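Local coordinates for thermostable monoacylglycerol lipase (Bacillus, PDB 4LHE), which hydrolyses monoacylglycerols to free fatty acid and glycerol, probably as a serine hydrolase, and has the alpha/beta hydrolase fold, at residues A[35-38]-A[39-43]; A[66-69]-A[70-74]; A[161-164]-A[165-168]; A[232-235]-A[236-240]. All coordinates share one frame; numbering follows the deposited sequence.

Interaction 1 of 4, residues A[35-38]-A[39-43]; sequences SMRP and LAEAY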
loop_
_atom_site.group_PDB
_atom_site.type_symbol
_atom_site.label_atom_id
_atom_site.label_comp_id
_atom_site.label_asym_id
_atom_site.label_seq_id
_atom_site.Cartn_x
_atom_site.Cartn_y
_atom_site.Cartn_z
ATOM N N SER A 35 -3.609 -1.659 -9.182
ATOM C CA SER A 35 -2.405 -0.842 -9.033
ATOM C C SER A 35 -1.153 -1.665 -8.669
ATOM O O SER A 35 -0.010 -1.251 -8.957
ATOM C CB SER A 35 -2.644 0.244 -7.980
ATOM O OG SER A 35 -2.712 -0.337 -6.682
ATOM N N MET A 36 -1.347 -2.830 -8.052
ATOM C CA MET A 36 -0.202 -3.651 -7.634
ATOM C C MET A 36 0.067 -4.866 -8.520
ATOM O O MET A 36 1.100 -5.496 -8.379
ATOM C CB MET A 36 -0.349 -4.124 -6.174
ATOM C CG MET A 36 -0.498 -3.009 -5.145
ATOM S SD MET A 36 0.917 -1.896 -5.070
ATOM C CE MET A 36 2.084 -2.859 -4.099
ATOM N N ARG A 37 -0.841 -5.193 -9.431
ATOM C CA ARG A 37 -0.703 -6.401 -10.249
ATOM C C ARG A 37 0.564 -6.503 -11.125
ATOM O O ARG A 37 1.098 -7.605 -11.305
ATOM C CB ARG A 37 -1.965 -6.616 -11.113
ATOM C CG ARG A 37 -1.945 -7.931 -11.910
ATOM C CD ARG A 37 -3.235 -8.158 -12.702
ATOM N NE ARG A 37 -4.394 -7.733 -11.933
ATOM C CZ ARG A 37 -5.112 -8.516 -11.135
ATOM N NH1 ARG A 37 -4.808 -9.801 -11.013
ATOM N NH2 ARG A 37 -6.145 -7.997 -10.457
ATOM N N PRO A 38 1.044 -5.380 -11.691
ATOM C CA PRO A 38 2.240 -5.613 -12.515
ATOM C C PRO A 38 3.447 -6.004 -11.678
ATOM O O PRO A 38 4.281 -6.784 -12.141
ATOM C CB PRO A 38 2.481 -4.259 -13.185
ATOM C CG PRO A 38 1.124 -3.669 -13.293
ATOM C CD PRO A 38 0.398 -4.100 -12.017
ATOM N N LEU A 39 3.545 -5.471 -10.465
ATOM C CA LEU A 39 4.579 -5.912 -9.538
ATOM C C LEU A 39 4.392 -7.385 -9.180
ATOM O O LEU A 39 5.335 -8.180 -9.272
ATOM C CB LEU A 39 4.565 -5.052 -8.251
ATOM C CG LEU A 39 5.304 -3.720 -8.277
ATOM C CD1 LEU A 39 4.766 -2.805 -9.337
ATOM C CD2 LEU A 39 5.206 -3.034 -6.905
ATOM N N ALA A 40 3.177 -7.747 -8.765
ATOM C CA ALA A 40 2.890 -9.113 -8.331
ATOM C C ALA A 40 3.242 -10.137 -9.417
ATOM O O ALA A 40 3.869 -11.178 -9.134
ATOM C CB ALA A 40 1.433 -9.228 -7.952
ATOM N N GLU A 41 2.847 -9.839 -10.653
ATOM C CA GLU A 41 3.139 -10.715 -11.782
ATOM C C GLU A 41 4.633 -10.855 -12.068
ATOM O O GLU A 41 5.122 -11.975 -12.258
ATOM C CB GLU A 41 2.344 -10.303 -13.037
ATOM C CG GLU A 41 0.824 -10.534 -12.883
ATOM C CD GLU A 41 0.012 -10.098 -14.101
ATOM O OE1 GLU A 41 0.615 -9.740 -15.136
ATOM O OE2 GLU A 41 -1.241 -10.132 -14.032
ATOM N N ALA A 42 5.358 -9.736 -12.083
ATOM C CA ALA A 42 6.826 -9.768 -12.186
ATOM C C ALA A 42 7.545 -10.540 -11.062
ATOM O O ALA A 42 8.540 -11.229 -11.332
ATOM C CB ALA A 42 7.390 -8.367 -12.306
ATOM N N TYR A 43 7.068 -10.439 -9.817
ATOM C CA TYR A 43 7.722 -11.169 -8.717
ATOM C C TYR A 43 7.421 -12.677 -8.784
ATOM O O TYR A 43 8.276 -13.510 -8.466
ATOM C CB TYR A 43 7.348 -10.592 -7.337
ATOM C CG TYR A 43 7.617 -9.096 -7.174
ATOM C CD1 TYR A 43 8.573 -8.442 -7.942
ATOM C CD2 TYR A 43 6.890 -8.345 -6.260
ATOM C CE1 TYR A 43 8.805 -7.070 -7.792
ATOM C CE2 TYR A 43 7.113 -6.991 -6.107
ATOM C CZ TYR A 43 8.065 -6.358 -6.877
ATOM O OH TYR A 43 8.264 -4.995 -6.716
#
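Met36 and Leu39 meet where helix 37-45 starts: Met36 O takes the N-H of Ala40 N at 3.1 Å. The Met36 side chain folds back at every torsion and puts the terminal CE against Leu39 CD2 at 4.2 Å. This apolar pair lies on the sheet side of the helix, where Leu25 of strand 21-26 touches both residues. Met36 also packs on His27 and Thr229.

Arg37 follows with a backbone bond from Glu41 N to Arg37 O, 2.9 Å long. Its side chain leaves pointing away from residues 39-43, CG anti to the backbone N (chi1 -175°), and then bends at chi3. The methylenes do the touching here. Glu41 OE2 lies 3.1 Å from Arg37 CD and just as near CG, while Arg37 NE stays 4.5 Å from Glu41 OE2, too far for a salt bridge. The guanidinium and carboxylate planes are 63° apart. The guanidinium turns instead to the N-terminal part of the chain, where NH2 bonds the carbonyls of Glu12 and Gly10. With an alanine here, those two carbonyls would probably lose their donor and the Glu41 carboxylate its nearby positive charge.

Pro38 has no N-H to give, which costs nothing in a first turn. Its O receives Ala42 N at 3.1 Å, and Ala42 CB sits 3.5 Å from Pro38 O.

The successive i to i+4 bonds are those of an alpha-helix start, here in the helix of the beta-alpha-beta unit that links strands 21-26 and 49-52 of the alpha/beta hydrolase sheet.

Interaction 2 of 4, residues A[66-69]-A[70-74]; sequences ERTT and FHDWV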
loop_
_atom_site.group_PDB
_atom_site.type_symbol
_atom_site.label_atom_id
_atom_site.label_comp_id
_atom_site.label_asym_id
_atom_site.label_seq_id
_atom_site.Cartn_x
_atom_site.Cartn_y
_atom_site.Cartn_z
ATOM N N GLU A 66 -17.612 2.516 2.724
ATOM C CA GLU A 66 -18.086 3.392 3.797
ATOM C C GLU A 66 -18.299 2.679 5.131
ATOM O O GLU A 66 -18.040 3.249 6.193
ATOM C CB GLU A 66 -19.385 4.077 3.369
ATOM C CG GLU A 66 -19.998 4.923 4.456
ATOM C CD GLU A 66 -21.078 5.835 3.941
ATOM O OE1 GLU A 66 -21.883 5.411 3.078
ATOM O OE2 GLU A 66 -21.114 6.983 4.409
ATOM N N ARG A 67 -18.753 1.431 5.089
ATOM C CA ARG A 67 -19.064 0.726 6.337
ATOM C C ARG A 67 -17.864 -0.001 6.960
ATOM O O ARG A 67 -17.936 -0.438 8.110
ATOM C CB ARG A 67 -20.270 -0.218 6.165
ATOM C CG ARG A 67 -20.025 -1.472 5.335
ATOM C CD ARG A 67 -21.082 -2.563 5.601
ATOM N NE ARG A 67 -22.331 -2.380 4.850
ATOM C CZ ARG A 67 -23.462 -3.046 5.091
ATOM N NH1 ARG A 67 -23.532 -3.941 6.072
ATOM N NH2 ARG A 67 -24.540 -2.812 4.354
ATOM N N THR A 68 -16.762 -0.120 6.213
ATOM C CA THR A 68 -15.555 -0.749 6.746
ATOM C C THR A 68 -14.792 0.184 7.667
ATOM O O THR A 68 -14.895 1.411 7.552
ATOM C CB THR A 68 -14.582 -1.191 5.638
ATOM O OG1 THR A 68 -14.066 -0.032 4.955
ATOM C CG2 THR A 68 -15.274 -2.107 4.661
ATOM N N THR A 69 -14.021 -0.408 8.581
ATOM C CA THR A 69 -13.121 0.346 9.439
ATOM C C THR A 69 -11.699 -0.002 9.021
ATOM O O THR A 69 -11.501 -0.967 8.286
ATOM C CB THR A 69 -13.292 -0.062 10.908
ATOM O OG1 THR A 69 -12.728 -1.368 11.103
ATOM C CG2 THR A 69 -14.774 -0.081 11.289
ATOM N N PHE A 70 -10.712 0.753 9.500
ATOM C CA PHE A 70 -9.313 0.380 9.253
ATOM C C PHE A 70 -8.987 -0.986 9.852
ATOM O O PHE A 70 -8.094 -1.693 9.367
ATOM C CB PHE A 70 -8.324 1.470 9.714
ATOM C CG PHE A 70 -8.021 1.464 11.193
ATOM C CD1 PHE A 70 -6.959 0.727 11.701
ATOM C CD2 PHE A 70 -8.771 2.233 12.063
ATOM C CE1 PHE A 70 -6.663 0.743 13.054
ATOM C CE2 PHE A 70 -8.488 2.250 13.419
ATOM C CZ PHE A 70 -7.431 1.511 13.917
ATOM N N HIS A 71 -9.728 -1.377 10.886
ATOM C CA HIS A 71 -9.577 -2.726 11.432
ATOM C C HIS A 71 -9.906 -3.803 10.392
ATOM O O HIS A 71 -9.282 -4.880 10.384
ATOM C CB HIS A 71 -10.416 -2.904 12.705
ATOM C CG HIS A 71 -9.996 -2.011 13.833
ATOM N ND1 HIS A 71 -8.707 -1.993 14.330
ATOM C CD2 HIS A 71 -10.692 -1.108 14.567
ATOM C CE1 HIS A 71 -8.626 -1.109 15.311
ATOM N NE2 HIS A 71 -9.815 -0.555 15.471
ATOM N N ASP A 72 -10.867 -3.520 9.514
ATOM C CA ASP A 72 -11.188 -4.446 8.427
ATOM C C ASP A 72 -10.025 -4.575 7.422
ATOM O O ASP A 72 -9.722 -5.669 6.941
ATOM C CB ASP A 72 -12.469 -4.006 7.690
ATOM C CG ASP A 72 -13.730 -4.131 8.552
ATOM O OD1 ASP A 72 -13.839 -5.094 9.336
ATOM O OD2 ASP A 72 -14.623 -3.263 8.429
ATOM N N TRP A 73 -9.396 -3.446 7.107
ATOM C CA TRP A 73 -8.303 -3.396 6.137
ATOM C C TRP A 73 -7.087 -4.108 6.693
ATOM O O TRP A 73 -6.437 -4.892 5.987
ATOM C CB TRP A 73 -7.958 -1.940 5.781
ATOM C CG TRP A 73 -9.170 -1.138 5.367
ATOM C CD1 TRP A 73 -10.308 -1.614 4.771
ATOM C CD2 TRP A 73 -9.363 0.274 5.532
ATOM N NE1 TRP A 73 -11.196 -0.579 4.563
ATOM C CE2 TRP A 73 -10.638 0.586 5.023
ATOM C CE3 TRP A 73 -8.579 1.303 6.062
ATOM C CZ2 TRP A 73 -11.143 1.887 5.021
ATOM C CZ3 TRP A 73 -9.093 2.596 6.073
ATOM C CH2 TRP A 73 -10.357 2.870 5.559
ATOM N N VAL A 74 -6.794 -3.854 7.967
ATOM C CA VAL A 74 -5.745 -4.599 8.668
ATOM C C VAL A 74 -6.020 -6.094 8.639
ATOM O O VAL A 74 -5.108 -6.904 8.408
ATOM C CB VAL A 74 -5.562 -4.108 10.126
ATOM C CG1 VAL A 74 -4.727 -5.110 10.938
ATOM C CG2 VAL A 74 -4.902 -2.751 10.113
#
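Thr69 and Asp72 close a capping box at the start of helix 70-87. Thr69 N donates to Asp72 OD2 over 2.9 Å, reaching the carboxylate from above its plane. In return Asp72 N bonds Thr69 OG1 at 3.3 Å. Asp72 N also bonds Thr69 O at 2.9 Å.

Thr69 OG1 stands between its backbone N and carbonyl carbon (chi1 72°), which turns it over the first turn of the helix and within 3.2 Å of His71 CB.

Trp73 comes next. One face of its indole lies on Thr69 O, and Trp73 NE1 makes a weak bond of 2.9 Å to Thr68 OG1. A leucine in its place has no indole N-H, so Thr68 OG1 would probably lose this weak donor and Thr69 O the flat cover over it.

Further out, Thr68 OG1 is held by the carbonyl of Met65, and His58 meets the Trp73 ring edge-to-face. Phe70 N, in the first turn of the helix, bonds Gln169 OE1 of helix 164-179.

The cap thus supplies acceptors to N-H groups that have no earlier turn to serve them, and the Asp72 carboxylate probably also interacts favourably with the helix dipole.

Interaction 3 of 4, residues A[161-164]-A[165-168]; sequences KTPT and ASLL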
loop_
_atom_site.group_PDB
_atom_site.type_symbol
_atom_site.label_atom_id
_atom_site.label_comp_id
_atom_site.label_asym_id
_atom_site.label_seq_id
_atom_site.Cartn_x
_atom_site.Cartn_y
_atom_site.Cartn_z
ATOM N N LYS A 161 -16.098 8.604 -5.664
ATOM C CA LYS A 161 -16.399 9.299 -4.415
ATOM C C LYS A 161 -15.718 8.601 -3.231
ATOM O O LYS A 161 -15.596 7.366 -3.207
ATOM C CB LYS A 161 -17.921 9.403 -4.205
ATOM C CG LYS A 161 -18.514 10.749 -4.643
ATOM C CD LYS A 161 -20.038 10.810 -4.467
ATOM C CE LYS A 161 -20.543 12.260 -4.360
ATOM N NZ LYS A 161 -22.009 12.352 -4.038
ATOM N N THR A 162 -15.252 9.391 -2.267
ATOM C CA THR A 162 -14.621 8.842 -1.072
ATOM C C THR A 162 -15.476 9.163 0.140
ATOM O O THR A 162 -15.790 10.323 0.378
ATOM C CB THR A 162 -13.217 9.424 -0.868
ATOM O OG1 THR A 162 -12.371 9.015 -1.946
ATOM C CG2 THR A 162 -12.628 8.936 0.431
ATOM N N PRO A 163 -15.872 8.129 0.898
ATOM C CA PRO A 163 -16.690 8.315 2.100
ATOM C C PRO A 163 -15.853 9.009 3.147
ATOM O O PRO A 163 -14.690 8.624 3.353
ATOM C CB PRO A 163 -17.002 6.878 2.537
ATOM C CG PRO A 163 -16.809 6.066 1.321
ATOM C CD PRO A 163 -15.669 6.703 0.602
ATOM N N THR A 164 -16.411 10.034 3.789
ATOM C CA THR A 164 -15.606 10.818 4.706
ATOM C C THR A 164 -15.446 10.057 6.005
ATOM O O THR A 164 -14.505 10.289 6.765
ATOM C CB THR A 164 -16.169 12.244 4.914
ATOM O OG1 THR A 164 -17.355 12.191 5.706
ATOM C CG2 THR A 164 -16.506 12.857 3.592
ATOM N N ALA A 165 -16.355 9.119 6.244
ATOM C CA ALA A 165 -16.203 8.202 7.358
ATOM C C ALA A 165 -14.911 7.389 7.179
ATOM O O ALA A 165 -14.242 7.056 8.161
ATOM C CB ALA A 165 -17.398 7.282 7.438
ATOM N N SER A 166 -14.577 7.065 5.926
ATOM C CA SER A 166 -13.367 6.291 5.613
ATOM C C SER A 166 -12.109 7.106 5.845
ATOM O O SER A 166 -11.090 6.581 6.294
ATOM C CB SER A 166 -13.397 5.796 4.157
ATOM O OG SER A 166 -14.333 4.750 3.996
ATOM N N LEU A 167 -12.171 8.389 5.519
ATOM C CA LEU A 167 -11.037 9.269 5.768
ATOM C C LEU A 167 -10.685 9.319 7.243
ATOM O O LEU A 167 -9.510 9.331 7.593
ATOM C CB LEU A 167 -11.313 10.668 5.233
ATOM C CG LEU A 167 -11.305 10.737 3.711
ATOM C CD1 LEU A 167 -11.767 12.097 3.251
ATOM C CD2 LEU A 167 -9.908 10.459 3.195
ATOM N N LEU A 168 -11.705 9.339 8.102
ATOM C CA LEU A 168 -11.491 9.326 9.543
ATOM C C LEU A 168 -10.723 8.069 9.920
ATOM O O LEU A 168 -9.771 8.123 10.716
ATOM C CB LEU A 168 -12.831 9.355 10.296
ATOM C CG LEU A 168 -13.464 10.679 10.736
ATOM C CD1 LEU A 168 -12.487 11.841 10.668
ATOM C CD2 LEU A 168 -14.722 10.986 9.952
#
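Pro163 O is gripped by two N-H groups of the first helical turn. Ser166 N reaches Pro163 O at 3.0 Å and Leu167 N at 3.3 Å, and both bonds are weak, the first with an N-H...O angle of only 130°. One carbonyl thus serves two donors just where the extended chain turns into helix 164-179. Pro163 stands at the N-cap position. The next bond, from Leu168 N to Thr164 O, is straighter and 3.2 Å long.

Side chains pack against this turn. Ser166 CB lies 3.2 Å from Pro163 O. Ser166 OG is beside its own backbone N (chi1 -73°), which swings it against the proline ring, 3.7 Å from Pro163 CB. Thr162 crosses Leu167 at about a right angle and sets its methyl CG2 4.0 Å from Leu167 CG. Leu168 CD2 rests 3.3 Å from Thr164 O.

The hydroxyls of the two threonines are used further off. Thr162 OG1 pairs with Ser144 OG, and Thr164 OG1 bonds the carbonyl of Pro139. Phe29 touches Thr162, Ser166 and Leu167.

The arrangement is a strand-to-helix junction. Strand 161-163 pairs with strand 141-143 in a two-stranded antiparallel sheet outside the main one. In sequence the segment falls between main-sheet strands 115-119 and 188-193, consistent with part of the cap or lid insertion that alpha/beta hydrolases commonly carry there.

Interaction 4 of 4, residues A[232-235]-A[236-240]; sequences YDQP and MIIER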
loop_
_atom_site.group_PDB
_atom_site.type_symbol
_atom_site.label_atom_id
_atom_site.label_comp_id
_atom_site.label_asym_id
_atom_site.label_seq_id
_atom_site.Cartn_x
_atom_site.Cartn_y
_atom_site.Cartn_z
ATOM N N TYR A 232 5.579 5.704 -14.970
ATOM C CA TYR A 232 6.784 5.456 -15.775
ATOM C C TYR A 232 7.932 4.780 -15.010
ATOM O O TYR A 232 8.749 4.077 -15.603
ATOM C CB TYR A 232 7.280 6.756 -16.430
ATOM C CG TYR A 232 6.388 7.291 -17.530
ATOM C CD1 TYR A 232 6.151 6.553 -18.691
ATOM C CD2 TYR A 232 5.804 8.548 -17.423
ATOM C CE1 TYR A 232 5.342 7.052 -19.700
ATOM C CE2 TYR A 232 4.992 9.045 -18.416
ATOM C CZ TYR A 232 4.769 8.298 -19.553
ATOM O OH TYR A 232 3.964 8.815 -20.547
ATOM N N ASP A 233 7.994 4.976 -13.699
ATOM C CA ASP A 233 9.053 4.346 -12.926
ATOM C C ASP A 233 8.724 2.907 -12.504
ATOM O O ASP A 233 9.466 2.324 -11.723
ATOM C CB ASP A 233 9.443 5.195 -11.710
ATOM C CG ASP A 233 10.156 6.490 -12.103
ATOM O OD1 ASP A 233 11.158 6.413 -12.844
ATOM O OD2 ASP A 233 9.710 7.580 -11.676
ATOM N N GLN A 234 7.628 2.344 -13.023
ATOM C CA GLN A 234 7.270 0.937 -12.741
ATOM C C GLN A 234 8.420 -0.085 -12.900
ATOM O O GLN A 234 8.682 -0.853 -11.984
ATOM C CB GLN A 234 6.047 0.499 -13.562
ATOM C CG GLN A 234 5.574 -0.916 -13.274
ATOM C CD GLN A 234 4.552 -1.388 -14.278
ATOM O OE1 GLN A 234 4.902 -1.934 -15.327
ATOM N NE2 GLN A 234 3.272 -1.188 -13.966
ATOM N N PRO A 235 9.121 -0.093 -14.048
ATOM C CA PRO A 235 10.189 -1.097 -14.172
ATOM C C PRO A 235 11.321 -0.897 -13.151
ATOM O O PRO A 235 11.896 -1.878 -12.655
ATOM C CB PRO A 235 10.715 -0.876 -15.597
ATOM C CG PRO A 235 9.626 -0.107 -16.306
ATOM C CD PRO A 235 9.010 0.746 -15.260
ATOM N N MET A 236 11.631 0.354 -12.827
ATOM C CA MET A 236 12.629 0.648 -11.809
ATOM C C MET A 236 12.198 0.122 -10.418
ATOM O O MET A 236 12.990 -0.491 -9.694
ATOM C CB MET A 236 12.917 2.154 -11.782
ATOM C CG MET A 236 13.784 2.585 -10.620
ATOM S SD MET A 236 14.317 4.308 -10.668
ATOM C CE MET A 236 15.579 4.250 -9.386
ATOM N N ILE A 237 10.940 0.332 -10.059
ATOM C CA ILE A 237 10.419 -0.234 -8.811
ATOM C C ILE A 237 10.535 -1.750 -8.762
ATOM O O ILE A 237 10.919 -2.323 -7.737
ATOM C CB ILE A 237 8.940 0.144 -8.597
ATOM C CG1 ILE A 237 8.789 1.666 -8.502
ATOM C CG2 ILE A 237 8.391 -0.531 -7.330
ATOM C CD1 ILE A 237 7.298 2.129 -8.456
ATOM N N ILE A 238 10.190 -2.406 -9.868
ATOM C CA ILE A 238 10.245 -3.855 -9.932
ATOM C C ILE A 238 11.690 -4.379 -9.823
ATOM O O ILE A 238 11.963 -5.306 -9.056
ATOM C CB ILE A 238 9.543 -4.382 -11.210
ATOM C CG1 ILE A 238 8.010 -4.293 -11.057
ATOM C CG2 ILE A 238 9.974 -5.814 -11.505
ATOM C CD1 ILE A 238 7.211 -4.393 -12.383
ATOM N N GLU A 239 12.603 -3.777 -10.577
ATOM C CA GLU A 239 13.996 -4.228 -10.647
ATOM C C GLU A 239 14.754 -3.966 -9.333
ATOM O O GLU A 239 15.526 -4.815 -8.868
ATOM C CB GLU A 239 14.682 -3.559 -11.863
ATOM C CG GLU A 239 16.196 -3.704 -11.967
ATOM C CD GLU A 239 16.770 -3.026 -13.226
ATOM O OE1 GLU A 239 16.039 -2.240 -13.888
ATOM O OE2 GLU A 239 17.954 -3.290 -13.556
ATOM N N ARG A 240 14.512 -2.811 -8.711
ATOM C CA ARG A 240 15.140 -2.511 -7.426
ATOM C C ARG A 240 14.579 -3.364 -6.287
ATOM O O ARG A 240 15.306 -3.709 -5.354
ATOM C CB ARG A 240 15.016 -1.020 -7.087
ATOM C CG ARG A 240 15.921 -0.126 -7.909
ATOM C CD ARG A 240 17.364 -0.135 -7.384
ATOM N NE ARG A 240 17.887 1.227 -7.300
ATOM C CZ ARG A 240 18.252 1.810 -6.165
ATOM N NH1 ARG A 240 18.169 1.138 -5.021
ATOM N NH2 ARG A 240 18.700 3.058 -6.172
#
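Met236 lies in the first turn of helix 234-247, which packs against strands 216-221 and 188-193 of the main sheet of the alpha/beta hydrolase fold. Met236 CB lies 3.5 Å from Asp233 O, and the extended side chain runs on to touch Val219 of strand 216-221.

Ile237 N donates to Asp233 O at 3.0 Å. Ile237 CG1 comes within 3.4 Å of Asp233 O, because it stands beside its own backbone N (chi1 -61°). Asp233 holds the N-cap position, but its carboxylate makes no capping bond. OD2 instead takes Asn223 N and pairs with Ser224 OG, tying the helix start to the loop after strand 216-221.

Ile238 N bonds Gln234 O over 3.0 Å. The two side chains run side by side in the same direction. Gln234 keeps its polar end for the carbonyl of Thr229, which NE2 bonds, and offers its CG to the isoleucine. Gln234 CG lies 3.9 Å from Ile238 CD1.

Glu239 N closes the turn with a bond of 2.9 Å to Pro235 O. Its side chain starts close to the same acceptor, with Glu239 CB 3.3 Å from Pro235 O.

In the fold
All four contacts are helix starts, and each is partly buried. Interactions 1 and 4 touch, with centres 11 Å apart: helices 37-45 and 234-247 pack together, Ala42 CB meeting Ile238 CG2 at 3.7 Å. Both rely on regular i to i+4 backbone bonds, and both bury apolar side chains toward the main sheet: Met36, Leu39 and Ile237. Glu41, His71, Leu168 and Glu239 mark the exposed side of the four contacts. Interactions 2 and 3 form a second touching pair, where Glu66 CB meets Pro163 CB at 3.8 Å. Here a side-chain capping box contrasts with a backbone carbonyl shared by two weak bonds. Interactions 3 and 4 lie on opposite sides of the chain's centre.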